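Local coordinates for protein arylsulfatase (PDB 7AJ0) that removes sulfate groups from the polysaccharide fucoidan, probably in an exo-acting manner, and carries a calcium ion in what is probably its active site, at residues N53-L58 with T318-T323; G65-Y70 with P81-L86; G112-R117 with Y399-D404; A153-W158 with L264-S269; F322-G327 with V353-I358. All coordinates share one frame; numbering follows the deposited sequence.

Contact 1. Residues N53-L58 with T318-T323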
# COMPACT_ATOMS: atom_id res chain seq x y z
N ASN A 53 48.29 -3.92 -22.90
CA ASN A 53 47.50 -2.74 -22.60
C ASN A 53 46.16 -3.15 -21.98
O ASN A 53 45.68 -4.27 -22.19
CB ASN A 53 47.23 -1.91 -23.86
CG ASN A 53 48.44 -1.78 -24.75
OD1 ASN A 53 49.50 -1.33 -24.31
ND2 ASN A 53 48.29 -2.17 -26.01
N VAL A 54 45.57 -2.23 -21.23
CA VAL A 54 44.23 -2.41 -20.70
C VAL A 54 43.42 -1.17 -21.07
O VAL A 54 43.88 -0.04 -20.88
CB VAL A 54 44.21 -2.62 -19.18
CG1 VAL A 54 42.78 -2.77 -18.69
CG2 VAL A 54 45.04 -3.84 -18.80
N LEU A 55 42.23 -1.39 -21.62
CA LEU A 55 41.28 -0.33 -21.91
C LEU A 55 40.00 -0.64 -21.15
O LEU A 55 39.35 -1.66 -21.41
CB LEU A 55 41.01 -0.21 -23.41
CG LEU A 55 39.93 0.79 -23.83
CD1 LEU A 55 40.35 2.21 -23.50
CD2 LEU A 55 39.62 0.64 -25.31
N VAL A 56 39.66 0.21 -20.19
CA VAL A 56 38.44 0.07 -19.41
C VAL A 56 37.45 1.10 -19.92
O VAL A 56 37.64 2.31 -19.73
CB VAL A 56 38.70 0.24 -17.91
CG1 VAL A 56 37.42 -0.01 -17.12
CG2 VAL A 56 39.81 -0.69 -17.45
N LEU A 57 36.39 0.64 -20.59
CA LEU A 57 35.32 1.50 -21.06
C LEU A 57 34.25 1.55 -19.97
O LEU A 57 33.54 0.56 -19.74
CB LEU A 57 34.73 1.00 -22.37
CG LEU A 57 35.69 0.95 -23.56
CD1 LEU A 57 35.04 0.25 -24.74
CD2 LEU A 57 36.14 2.35 -23.94
N LEU A 58 34.14 2.68 -19.29
CA LEU A 58 33.28 2.83 -18.12
C LEU A 58 32.14 3.77 -18.50
O LEU A 58 32.33 4.99 -18.60
CB LEU A 58 34.08 3.37 -16.94
CG LEU A 58 33.41 3.34 -15.57
CD1 LEU A 58 33.09 1.92 -15.13
CD2 LEU A 58 34.32 4.03 -14.56
N THR A 318 45.77 -5.99 -26.10
CA THR A 318 44.95 -5.06 -25.34
C THR A 318 43.74 -5.79 -24.77
O THR A 318 42.93 -6.33 -25.51
CB THR A 318 44.49 -3.89 -26.22
OG1 THR A 318 45.63 -3.22 -26.77
CG2 THR A 318 43.67 -2.90 -25.40
N LEU A 319 43.64 -5.80 -23.44
CA LEU A 319 42.44 -6.26 -22.77
C LEU A 319 41.43 -5.12 -22.75
O LEU A 319 41.73 -4.03 -22.24
CB LEU A 319 42.77 -6.72 -21.35
CG LEU A 319 41.60 -7.00 -20.41
CD1 LEU A 319 40.70 -8.10 -20.96
CD2 LEU A 319 42.14 -7.38 -19.03
N ILE A 320 40.25 -5.35 -23.31
CA ILE A 320 39.17 -4.37 -23.33
C ILE A 320 38.09 -4.83 -22.36
O ILE A 320 37.55 -5.93 -22.50
CB ILE A 320 38.59 -4.17 -24.74
CG1 ILE A 320 39.68 -3.73 -25.71
CG2 ILE A 320 37.46 -3.15 -24.71
CD1 ILE A 320 39.18 -3.47 -27.13
N ILE A 321 37.79 -3.98 -21.38
CA ILE A 321 36.72 -4.23 -20.42
C ILE A 321 35.67 -3.14 -20.59
O ILE A 321 35.99 -1.95 -20.51
CB ILE A 321 37.25 -4.26 -18.97
CG1 ILE A 321 38.10 -5.52 -18.76
CG2 ILE A 321 36.09 -4.21 -17.98
CD1 ILE A 321 38.81 -5.57 -17.42
N PHE A 322 34.44 -3.55 -20.86
CA PHE A 322 33.30 -2.65 -20.99
C PHE A 322 32.38 -2.89 -19.81
O PHE A 322 31.92 -4.03 -19.60
CB PHE A 322 32.57 -2.89 -22.32
CG PHE A 322 31.40 -1.98 -22.53
CD1 PHE A 322 30.16 -2.31 -22.01
CD2 PHE A 322 31.52 -0.81 -23.26
CE1 PHE A 322 29.07 -1.48 -22.20
CE2 PHE A 322 30.44 0.02 -23.46
CZ PHE A 322 29.21 -0.31 -22.93
N THR A 323 32.10 -1.85 -19.04
CA THR A 323 31.32 -2.01 -17.82
C THR A 323 30.67 -0.69 -17.46
O THR A 323 30.84 0.33 -18.14
CB THR A 323 32.20 -2.54 -16.68
OG1 THR A 323 31.39 -2.84 -15.54
CG2 THR A 323 33.24 -1.50 -16.28
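Asn53 meets Thr318 at the start of the two strands, its ND2 giving a nearly straight bond (3.0 Å, 175°) to Thr318 OG1 that lies in the plane of the amide. With Asn53 CG anti to its own carbonyl carbon, the amide edge is brought to Thr318 OG1; ND2 also bonds Gln314 OE1, and Thr318 OG1 bonds Gln314 O. A valine in place of Thr318 would probably leave Asn53 ND2 without its second acceptor and Gln314 O without the hydroxyl that bonds it. Val54 lies on the other face of the sheet, with CG1 3.9 Å from Leu319 O. Leu55 is bonded through both its backbone groups, N to Leu319 O and O to Ile321 N, as expected where parallel strands run in register at the centre of an alkaline-phosphatase-like alpha/beta core. Strand 262-267 takes the other edge of 53-58. Val56, level with Ile321, shares its face with Val54, and helix 377-387 covers that side. Leu57 donates to Ile321 O and accepts from Thr323 N. Its side chain crosses Phe322 at about a right angle: Leu57 CB lies 3.8 Å from Phe322 CD2, and Leu57 CD1 sits at the ring edge, in plane. Leu58 runs alongside Thr323, the methyls Leu58 CD1 and Thr323 CG2 3.6 Å apart.

Contact 2. Residues G65-Y70 with P81-L86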
# COMPACT_ATOMS: atom_id res chain seq x y z
N GLY A 65 20.62 -4.25 -18.51
CA GLY A 65 19.96 -4.63 -19.74
C GLY A 65 19.98 -3.61 -20.85
O GLY A 65 19.27 -3.79 -21.84
N ASP A 66 20.77 -2.54 -20.72
CA ASP A 66 20.77 -1.52 -21.78
C ASP A 66 21.32 -2.06 -23.09
O ASP A 66 20.68 -1.85 -24.14
CB ASP A 66 21.54 -0.28 -21.31
CG ASP A 66 20.65 0.72 -20.58
OD1 ASP A 66 19.58 1.06 -21.12
OD2 ASP A 66 21.02 1.17 -19.48
N PRO A 67 22.46 -2.75 -23.13
CA PRO A 67 22.95 -3.28 -24.40
C PRO A 67 22.04 -4.36 -24.95
O PRO A 67 21.42 -5.12 -24.20
CB PRO A 67 24.34 -3.84 -24.06
CG PRO A 67 24.69 -3.24 -22.73
CD PRO A 67 23.39 -3.03 -22.02
N GLY A 68 21.97 -4.44 -26.28
CA GLY A 68 21.10 -5.41 -26.91
C GLY A 68 21.44 -6.84 -26.53
O GLY A 68 20.56 -7.68 -26.37
N VAL A 69 22.74 -7.14 -26.39
CA VAL A 69 23.17 -8.49 -26.06
C VAL A 69 22.81 -8.89 -24.64
O VAL A 69 22.88 -10.08 -24.31
CB VAL A 69 24.69 -8.61 -26.32
CG1 VAL A 69 25.47 -7.86 -25.26
CG2 VAL A 69 25.11 -10.06 -26.38
N TYR A 70 22.42 -7.94 -23.80
CA TYR A 70 21.91 -8.23 -22.47
C TYR A 70 20.39 -8.25 -22.40
O TYR A 70 19.84 -8.44 -21.31
CB TYR A 70 22.43 -7.19 -21.46
CG TYR A 70 23.81 -7.48 -20.91
CD1 TYR A 70 23.97 -8.26 -19.77
CD2 TYR A 70 24.94 -6.95 -21.51
CE1 TYR A 70 25.23 -8.51 -19.26
CE2 TYR A 70 26.20 -7.20 -21.01
CZ TYR A 70 26.34 -7.98 -19.88
OH TYR A 70 27.59 -8.23 -19.38
N PRO A 81 25.24 -2.04 -31.69
CA PRO A 81 25.92 -3.11 -32.45
C PRO A 81 27.38 -3.32 -32.06
O PRO A 81 27.83 -4.47 -32.00
CB PRO A 81 25.78 -2.65 -33.91
CG PRO A 81 25.55 -1.18 -33.83
CD PRO A 81 24.76 -0.96 -32.57
N ASN A 82 28.14 -2.25 -31.81
CA ASN A 82 29.55 -2.43 -31.48
C ASN A 82 29.73 -3.09 -30.13
O ASN A 82 30.58 -3.97 -29.97
CB ASN A 82 30.28 -1.08 -31.51
CG ASN A 82 30.35 -0.49 -32.89
OD1 ASN A 82 30.99 -1.06 -33.78
ND2 ASN A 82 29.72 0.65 -33.08
N ILE A 83 28.95 -2.68 -29.13
CA ILE A 83 29.02 -3.31 -27.82
C ILE A 83 28.59 -4.77 -27.92
O ILE A 83 29.16 -5.64 -27.25
CB ILE A 83 28.17 -2.53 -26.80
CG1 ILE A 83 28.80 -1.16 -26.54
CG2 ILE A 83 28.04 -3.32 -25.51
CD1 ILE A 83 27.84 -0.14 -25.97
N ASP A 84 27.59 -5.05 -28.74
CA ASP A 84 27.18 -6.44 -28.95
C ASP A 84 28.33 -7.26 -29.53
O ASP A 84 28.53 -8.42 -29.16
CB ASP A 84 25.96 -6.50 -29.87
CG ASP A 84 24.71 -5.92 -29.23
OD1 ASP A 84 24.78 -5.49 -28.06
OD2 ASP A 84 23.65 -5.89 -29.90
N LYS A 85 29.10 -6.66 -30.44
CA LYS A 85 30.17 -7.39 -31.10
C LYS A 85 31.32 -7.67 -30.14
O LYS A 85 31.94 -8.74 -30.21
CB LYS A 85 30.65 -6.62 -32.33
CG LYS A 85 31.51 -7.41 -33.28
CD LYS A 85 31.69 -6.69 -34.61
CE LYS A 85 32.70 -7.40 -35.51
NZ LYS A 85 32.26 -8.77 -35.89
N LEU A 86 31.61 -6.74 -29.23
CA LEU A 86 32.59 -7.02 -28.18
C LEU A 86 32.18 -8.24 -27.37
O LEU A 86 33.01 -9.11 -27.07
CB LEU A 86 32.75 -5.81 -27.26
CG LEU A 86 33.65 -4.66 -27.69
CD1 LEU A 86 33.69 -3.58 -26.60
CD2 LEU A 86 35.06 -5.14 -28.00
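Asp84 holds its CG anti to its own carbonyl carbon and its OD1 eclipsed with CA (chi2 -1°), which turns that oxygen toward the backbone of Gly68 and Val69. Val69 CG1 occupies the crowded position between backbone N and carbonyl carbon (chi1 73°), where it lies against the same carboxylate. The bond that results runs from Val69 N to Asp84 OD1, 3.1 Å long and bent, with the N-H arriving from above the carboxylate plane. Val69 CB packs 3.6 Å from Asp84 OD1, and the two side chains slide past each other in opposite directions. Thr80 OG1 bonds Asp84 OD1 as well and also takes Gly68 N, tying the loop to the start of the helix. The elements joined here are the short 3-10 turn 68-70, closed by Tyr70 N to Pro67 O (3.0 Å), and the first turn of helix 81-88, both in the connection that follows strand 53-59. A carboxylate in this first turn would probably be favoured by the helix dipole. Gly68 passes close to the acid: a beta carbon in its place would come about 3.0 Å from Asp84 OD2. Beside the polar pair, Pro67 CB rests on Ile83 CG2 at 4.0 Å. The backbone N of Ile83 bonds Asp299 OD1 of helix 290-311.

Contact 3. Residues G112-R117 with Y399-D404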
# COMPACT_ATOMS: atom_id res chain seq x y z
N GLY A 112 40.94 -0.79 -5.50
CA GLY A 112 40.82 -2.17 -5.07
C GLY A 112 40.15 -2.34 -3.74
O GLY A 112 40.26 -3.41 -3.13
N ARG A 113 39.42 -1.33 -3.27
CA ARG A 113 38.95 -1.29 -1.89
C ARG A 113 37.52 -0.77 -1.83
O ARG A 113 37.20 0.25 -2.44
CB ARG A 113 39.87 -0.41 -1.04
CG ARG A 113 41.07 -1.15 -0.49
CD ARG A 113 42.26 -0.25 -0.25
NE ARG A 113 41.97 0.86 0.66
CZ ARG A 113 41.87 0.74 1.98
NH1 ARG A 113 42.01 -0.45 2.56
NH2 ARG A 113 41.62 1.81 2.73
N LEU A 114 36.68 -1.48 -1.10
CA LEU A 114 35.35 -0.97 -0.80
C LEU A 114 35.48 0.44 -0.23
O LEU A 114 36.35 0.69 0.62
CB LEU A 114 34.64 -1.89 0.19
CG LEU A 114 34.20 -3.24 -0.39
CD1 LEU A 114 33.80 -4.20 0.72
CD2 LEU A 114 33.05 -3.05 -1.37
N PRO A 115 34.64 1.39 -0.66
CA PRO A 115 34.86 2.79 -0.26
C PRO A 115 34.67 3.04 1.23
O PRO A 115 35.12 4.08 1.72
CB PRO A 115 33.83 3.56 -1.09
CG PRO A 115 32.83 2.56 -1.54
CD PRO A 115 33.55 1.24 -1.64
N VAL A 116 34.02 2.14 1.97
CA VAL A 116 33.90 2.35 3.40
C VAL A 116 35.27 2.26 4.07
O VAL A 116 35.50 2.88 5.12
CB VAL A 116 32.91 1.34 4.02
CG1 VAL A 116 33.46 -0.08 3.96
CG2 VAL A 116 32.57 1.74 5.45
N ARG A 117 36.20 1.51 3.48
CA ARG A 117 37.55 1.43 4.04
C ARG A 117 38.32 2.72 3.79
O ARG A 117 39.06 3.19 4.66
CB ARG A 117 38.31 0.25 3.44
CG ARG A 117 37.61 -1.09 3.57
CD ARG A 117 38.56 -2.22 3.20
NE ARG A 117 37.89 -3.51 3.05
CZ ARG A 117 37.65 -4.36 4.04
NH1 ARG A 117 38.02 -4.07 5.28
NH2 ARG A 117 37.03 -5.50 3.79
N TYR A 399 43.54 -3.31 3.95
CA TYR A 399 42.86 -4.48 3.42
C TYR A 399 42.35 -4.18 2.01
O TYR A 399 41.77 -3.12 1.77
CB TYR A 399 41.69 -4.87 4.32
CG TYR A 399 41.14 -6.25 4.06
CD1 TYR A 399 41.64 -7.36 4.73
CD2 TYR A 399 40.10 -6.45 3.16
CE1 TYR A 399 41.14 -8.62 4.50
CE2 TYR A 399 39.59 -7.72 2.92
CZ TYR A 399 40.12 -8.80 3.60
OH TYR A 399 39.62 -10.06 3.38
N PHE A 400 42.56 -5.12 1.09
CA PHE A 400 42.15 -4.96 -0.30
C PHE A 400 41.07 -5.99 -0.62
O PHE A 400 41.27 -7.19 -0.43
CB PHE A 400 43.35 -5.11 -1.23
CG PHE A 400 44.23 -3.90 -1.25
CD1 PHE A 400 43.99 -2.87 -2.14
CD2 PHE A 400 45.29 -3.77 -0.36
CE1 PHE A 400 44.79 -1.75 -2.16
CE2 PHE A 400 46.09 -2.65 -0.37
CZ PHE A 400 45.84 -1.64 -1.27
N ASP A 401 39.93 -5.50 -1.11
CA ASP A 401 38.79 -6.34 -1.41
C ASP A 401 38.85 -6.97 -2.79
O ASP A 401 38.16 -7.97 -3.04
CB ASP A 401 37.50 -5.52 -1.27
CG ASP A 401 37.34 -4.93 0.12
OD1 ASP A 401 37.04 -5.70 1.06
OD2 ASP A 401 37.51 -3.71 0.27
N GLY A 402 39.65 -6.41 -3.70
CA GLY A 402 39.70 -6.93 -5.04
C GLY A 402 40.42 -8.27 -5.11
O GLY A 402 41.31 -8.57 -4.32
N ILE A 403 40.01 -9.08 -6.08
CA ILE A 403 40.59 -10.39 -6.33
C ILE A 403 41.08 -10.44 -7.77
O ILE A 403 40.36 -10.02 -8.68
CB ILE A 403 39.58 -11.52 -6.06
CG1 ILE A 403 39.14 -11.49 -4.59
CG2 ILE A 403 40.18 -12.86 -6.43
CD1 ILE A 403 37.90 -12.31 -4.31
N ASP A 404 42.29 -10.95 -7.97
CA ASP A 404 42.81 -11.16 -9.31
C ASP A 404 41.97 -12.21 -10.03
O ASP A 404 41.85 -13.34 -9.55
CB ASP A 404 44.27 -11.59 -9.24
CG ASP A 404 44.85 -11.94 -10.61
OD1 ASP A 404 44.30 -11.46 -11.62
OD2 ASP A 404 45.84 -12.69 -10.66
O HOH W 1 41.93 -1.19 5.50
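At the turn that ends helix 102-111, whose first residue Cys102 is a calcium ligand, Gly112, Arg113, Leu114 and Arg117 meet the loop 399-404. Gly112 adopts positive phi, and its O takes Gly402 N (3.1 Å) and, weakly, Asp401 N; a beta carbon there would press on Phe400 CD1. Arg117, extended from CG to NE, reaches Asp401 tip to tip and grips it side-on: NE bonds Asp401 OD2, and NH2 bonds the syn lone pair of Asp401 OD1 at 2.7 Å. The guanidinium and carboxylate planes are nearly coplanar, turned by 26°. Leu114 N binds the anti side of Asp401 OD2 at 2.7 Å, while Tyr399 CD2 sits over the centre of the Arg117 guanidinium, 3.2 Å above its plane. Arg113 bends at chi3 (58°), bringing NH1 to Tyr399 O at 2.8 Å and laying CD over the face of the Phe400 ring in a CH-pi contact. A water accepts from both Arg113 NH1 and Tyr399 N, and Glu138 pairs with Arg113 NE. With three donors on its two oxygens in a buried setting, the Asp401 carboxylate is likely to stay ionised, its charge balanced by Arg117.

Contact 4. Residues A153-W158 with L264-S269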
# COMPACT_ATOMS: atom_id res chain seq x y z
N ALA A 153 46.32 6.83 -17.83
CA ALA A 153 45.46 7.98 -18.01
C ALA A 153 44.03 7.65 -17.63
O ALA A 153 43.58 6.52 -17.79
CB ALA A 153 45.50 8.49 -19.46
N LEU A 154 43.34 8.65 -17.11
CA LEU A 154 41.89 8.62 -16.95
C LEU A 154 41.33 9.78 -17.76
O LEU A 154 41.71 10.94 -17.54
CB LEU A 154 41.48 8.74 -15.48
CG LEU A 154 39.98 8.50 -15.23
CD1 LEU A 154 39.78 7.80 -13.90
CD2 LEU A 154 39.19 9.80 -15.28
N ILE A 155 40.46 9.47 -18.72
CA ILE A 155 39.88 10.46 -19.61
C ILE A 155 38.37 10.37 -19.46
O ILE A 155 37.76 9.36 -19.84
CB ILE A 155 40.32 10.25 -21.07
CG1 ILE A 155 41.82 10.55 -21.19
CG2 ILE A 155 39.49 11.11 -22.00
CD1 ILE A 155 42.40 10.32 -22.57
N GLY A 156 37.77 11.41 -18.90
CA GLY A 156 36.33 11.46 -18.73
C GLY A 156 35.91 11.83 -17.32
O GLY A 156 36.54 12.66 -16.67
N LYS A 157 34.84 11.20 -16.84
CA LYS A 157 34.29 11.55 -15.54
C LYS A 157 35.17 11.00 -14.42
O LYS A 157 35.60 9.85 -14.45
CB LYS A 157 32.87 11.01 -15.41
CG LYS A 157 32.23 11.22 -14.05
CD LYS A 157 30.90 10.49 -13.94
CE LYS A 157 30.44 10.41 -12.50
NZ LYS A 157 29.24 9.54 -12.33
N TRP A 158 35.41 11.84 -13.41
CA TRP A 158 36.16 11.43 -12.22
C TRP A 158 35.20 11.20 -11.07
O TRP A 158 34.86 10.05 -10.76
CB TRP A 158 37.19 12.50 -11.87
CG TRP A 158 38.07 12.17 -10.70
CD1 TRP A 158 38.40 13.00 -9.66
CD2 TRP A 158 38.75 10.93 -10.44
NE1 TRP A 158 39.23 12.36 -8.78
CE2 TRP A 158 39.47 11.09 -9.24
CE3 TRP A 158 38.82 9.71 -11.11
CZ2 TRP A 158 40.24 10.07 -8.69
CZ3 TRP A 158 39.59 8.70 -10.57
CH2 TRP A 158 40.29 8.88 -9.37
N LEU A 264 44.35 2.80 -19.86
CA LEU A 264 43.41 3.90 -20.07
C LEU A 264 42.06 3.52 -19.50
O LEU A 264 41.49 2.48 -19.85
CB LEU A 264 43.28 4.22 -21.57
CG LEU A 264 42.16 5.20 -21.92
CD1 LEU A 264 42.37 6.53 -21.20
CD2 LEU A 264 42.07 5.41 -23.42
N ILE A 265 41.54 4.38 -18.62
CA ILE A 265 40.14 4.33 -18.19
C ILE A 265 39.42 5.42 -18.98
O ILE A 265 39.57 6.61 -18.68
CB ILE A 265 39.99 4.52 -16.69
CG1 ILE A 265 40.59 3.34 -15.93
CG2 ILE A 265 38.51 4.70 -16.33
CD1 ILE A 265 40.67 3.55 -14.43
N HIS A 266 38.64 5.03 -19.98
CA HIS A 266 37.80 5.96 -20.72
C HIS A 266 36.44 6.01 -20.03
O HIS A 266 35.65 5.07 -20.13
CB HIS A 266 37.65 5.55 -22.18
CG HIS A 266 36.92 6.55 -23.01
ND1 HIS A 266 37.56 7.59 -23.65
CD2 HIS A 266 35.60 6.70 -23.28
CE1 HIS A 266 36.67 8.32 -24.30
NE2 HIS A 266 35.47 7.80 -24.09
N SER A 267 36.18 7.10 -19.32
CA SER A 267 35.02 7.23 -18.44
C SER A 267 34.01 8.16 -19.11
O SER A 267 34.06 9.38 -18.94
CB SER A 267 35.47 7.75 -17.07
OG SER A 267 34.37 8.01 -16.21
N PHE A 268 33.09 7.57 -19.87
CA PHE A 268 32.05 8.36 -20.53
C PHE A 268 31.34 9.25 -19.52
O PHE A 268 31.13 8.88 -18.36
CB PHE A 268 31.01 7.46 -21.19
CG PHE A 268 31.54 6.63 -22.32
CD1 PHE A 268 31.55 7.13 -23.61
CD2 PHE A 268 31.99 5.34 -22.10
CE1 PHE A 268 32.02 6.36 -24.66
CE2 PHE A 268 32.46 4.57 -23.15
CZ PHE A 268 32.47 5.08 -24.43
N SER A 269 30.95 10.45 -19.98
CA SER A 269 30.00 11.24 -19.20
C SER A 269 28.60 10.65 -19.32
O SER A 269 27.83 10.65 -18.34
CB SER A 269 30.00 12.69 -19.68
OG SER A 269 28.97 13.42 -19.03
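Ser267 OG has two partners: it donates to Lys157 O at 2.8 Å, and Arg106 NH1 bonds it from outside the two strands. The hydroxyl stands anti to the backbone N (chi1 175°), which points it across to the chain beyond the corner at Gly156. An alanine at Ser267 would probably leave Lys157 O without this donor and Arg106 NH1 without an acceptor, so that the bend after the strand would be less firmly fixed. The neighbouring carbonyl works in the same place, with Lys157 N bonded to Ser267 O at 2.9 Å. Gly156 is pressed against that oxygen: a beta carbon would clash with Ser267 O, and its backbone angles (phi 130°, psi -142°) suit a residue without a side chain. Before the corner the strands run parallel, joined by Ser267 N to Ile155 O (2.8 Å), Ile155 N to Ile265 O and Ile265 N to Ala153 O. On one face Leu154 CD1 lies 4.1 Å from Ile265 CG2. On the other, Ile155 CD1 meets Leu264 CD1 at 4.0 Å, and Ile155 O lies over one face of the His266 ring, whose ND1 bonds Ser248. The extended Lys157 side chain runs on to a salt bridge with Asp60, itself a calcium ligand. Ends of parallel strands that carry such residues to a metal site are characteristic of the alkaline phosphatase superfamily, to which sulfatases belong.

Contact 5. Residues F322-G327 with V353-I358. With CA (calcium ion), chain G.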
# COMPACT_ATOMS: atom_id res chain seq x y z
N PHE A 322 34.44 -3.55 -20.86
CA PHE A 322 33.30 -2.65 -20.99
C PHE A 322 32.38 -2.89 -19.81
O PHE A 322 31.92 -4.03 -19.60
CB PHE A 322 32.57 -2.89 -22.32
CG PHE A 322 31.40 -1.98 -22.53
CD1 PHE A 322 30.16 -2.31 -22.01
CD2 PHE A 322 31.52 -0.81 -23.26
CE1 PHE A 322 29.07 -1.48 -22.20
CE2 PHE A 322 30.44 0.02 -23.46
CZ PHE A 322 29.21 -0.31 -22.93
N THR A 323 32.10 -1.85 -19.04
CA THR A 323 31.32 -2.01 -17.82
C THR A 323 30.67 -0.69 -17.46
O THR A 323 30.84 0.33 -18.14
CB THR A 323 32.20 -2.54 -16.68
OG1 THR A 323 31.39 -2.84 -15.54
CG2 THR A 323 33.24 -1.50 -16.28
N SER A 324 29.90 -0.71 -16.37
CA SER A 324 29.23 0.45 -15.83
C SER A 324 29.68 0.67 -14.39
O SER A 324 30.31 -0.19 -13.78
CB SER A 324 27.70 0.28 -15.89
OG SER A 324 27.04 1.34 -15.24
N ASP A 325 29.35 1.84 -13.85
CA ASP A 325 29.69 2.14 -12.47
C ASP A 325 28.53 1.92 -11.50
O ASP A 325 28.77 1.77 -10.30
CB ASP A 325 30.20 3.59 -12.34
CG ASP A 325 29.09 4.61 -12.41
OD1 ASP A 325 28.08 4.38 -13.12
OD2 ASP A 325 29.23 5.66 -11.76
N ASN A 326 27.30 1.88 -11.99
CA ASN A 326 26.15 1.54 -11.15
C ASN A 326 24.94 1.36 -12.06
O ASN A 326 25.03 1.52 -13.28
CB ASN A 326 25.90 2.60 -10.08
CG ASN A 326 25.86 4.00 -10.64
OD1 ASN A 326 26.79 4.79 -10.44
ND2 ASN A 326 24.80 4.32 -11.37
N GLY A 327 23.81 1.00 -11.46
CA GLY A 327 22.61 0.74 -12.20
C GLY A 327 21.94 2.01 -12.67
O GLY A 327 22.41 3.14 -12.44
N VAL A 353 23.33 -2.62 -8.44
CA VAL A 353 24.70 -3.09 -8.33
C VAL A 353 25.05 -4.13 -9.39
O VAL A 353 26.23 -4.29 -9.75
CB VAL A 353 24.96 -3.67 -6.92
CG1 VAL A 353 24.92 -2.56 -5.88
CG2 VAL A 353 23.94 -4.75 -6.59
N ARG A 354 24.06 -4.84 -9.91
CA ARG A 354 24.30 -5.83 -10.96
C ARG A 354 24.36 -5.11 -12.30
O ARG A 354 23.33 -4.64 -12.80
CB ARG A 354 23.23 -6.91 -10.95
CG ARG A 354 23.65 -8.18 -11.68
CD ARG A 354 22.60 -9.26 -11.58
NE ARG A 354 22.96 -10.45 -12.34
CZ ARG A 354 22.24 -11.57 -12.38
NH1 ARG A 354 21.10 -11.64 -11.70
NH2 ARG A 354 22.65 -12.60 -13.09
N ILE A 355 25.54 -5.06 -12.90
CA ILE A 355 25.82 -4.14 -13.99
C ILE A 355 26.39 -4.92 -15.17
O ILE A 355 26.88 -6.05 -15.01
CB ILE A 355 26.82 -3.03 -13.56
CG1 ILE A 355 28.01 -3.67 -12.85
CG2 ILE A 355 26.13 -2.03 -12.66
CD1 ILE A 355 29.34 -3.15 -13.30
N PRO A 356 26.36 -4.33 -16.37
CA PRO A 356 26.95 -5.00 -17.53
C PRO A 356 28.46 -5.13 -17.37
O PRO A 356 29.12 -4.27 -16.78
CB PRO A 356 26.60 -4.08 -18.71
CG PRO A 356 25.57 -3.12 -18.18
CD PRO A 356 25.81 -3.01 -16.71
N GLY A 357 28.99 -6.22 -17.92
CA GLY A 357 30.42 -6.46 -17.88
C GLY A 357 30.90 -7.33 -19.02
O GLY A 357 30.51 -8.50 -19.11
N ILE A 358 31.74 -6.79 -19.89
CA ILE A 358 32.22 -7.49 -21.07
C ILE A 358 33.74 -7.46 -21.08
O ILE A 358 34.34 -6.40 -20.88
CB ILE A 358 31.66 -6.87 -22.37
CG1 ILE A 358 30.14 -6.91 -22.37
CG2 ILE A 358 32.21 -7.61 -23.59
CD1 ILE A 358 29.51 -5.94 -23.35
CA CA G . 27.28 6.55 -12.03
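Phe322 and Ile358 lie side by side and point the same way, with Phe322 CD1 3.9 Å from Ile358 CD1. Their backbones form a hydrogen-bonded antiparallel pair, Phe322 N to Ile358 O at 2.9 Å and Ile358 N to Phe322 O at 2.8 Å. One residue on, Thr323 crosses Ile355 obliquely. Its OG1, anti to the backbone N, donates to Pro356 O at 3.0 Å. Ser324 CB then rests against the ring of Pro356, 3.9 Å from Pro356 CD, while Ile355 CG2 comes 3.6 Å from Asn326 C. Strand 354-360 thus runs against the direction of 318-324 at this margin of the parallel core, and the chain leaving 318-324 carries metal ligands, as in other sulfatases. The side chains of Asp325 and Asn326 leave the backbone away from the partner strand, each with CG placed between its backbone N and carbonyl carbon (chi1 76° and 50°), and their ends bind the calcium. Asp325 binds with both oxygens, OD2 the shorter at 2.2 Å, and Asn326 adds OD1 at 2.4 Å; Asp60, Asp61 and Cys102 complete the site. The Asn326 amide is fixed in rotation by ND2, which bonds a lone pair of Gly327 O in the amide plane, keeping OD1 turned to the metal. Arg354 points away from 322-327, its NH2 bonded to Ala75 O of a second subunit.

In the fold
Contact 1 opens at strand 53-58 and closes 260 residues later at 318-323. Contact 2 follows, a short local loop closed by helix 81-88, nested in contact 1. Contact 3 opens at 112-117 inside that long loop but closes at 399-404, beyond its end, so contacts 1 and 3 cross. Contact 4 is nested in both, joining strand 151-155 to 262-267, which also neighbours 53-59. Contact 5 begins on the strand where contact 1 ends and lies within contact 3, adding antiparallel strand 354-360. Contacts 1, 4 and 5 share one sheet; contact 2 joins it through Ile83 packing and the Tyr70 hydroxyl, while contact 3 ties the turn after helix 102-111 to the loop after helix 377-387.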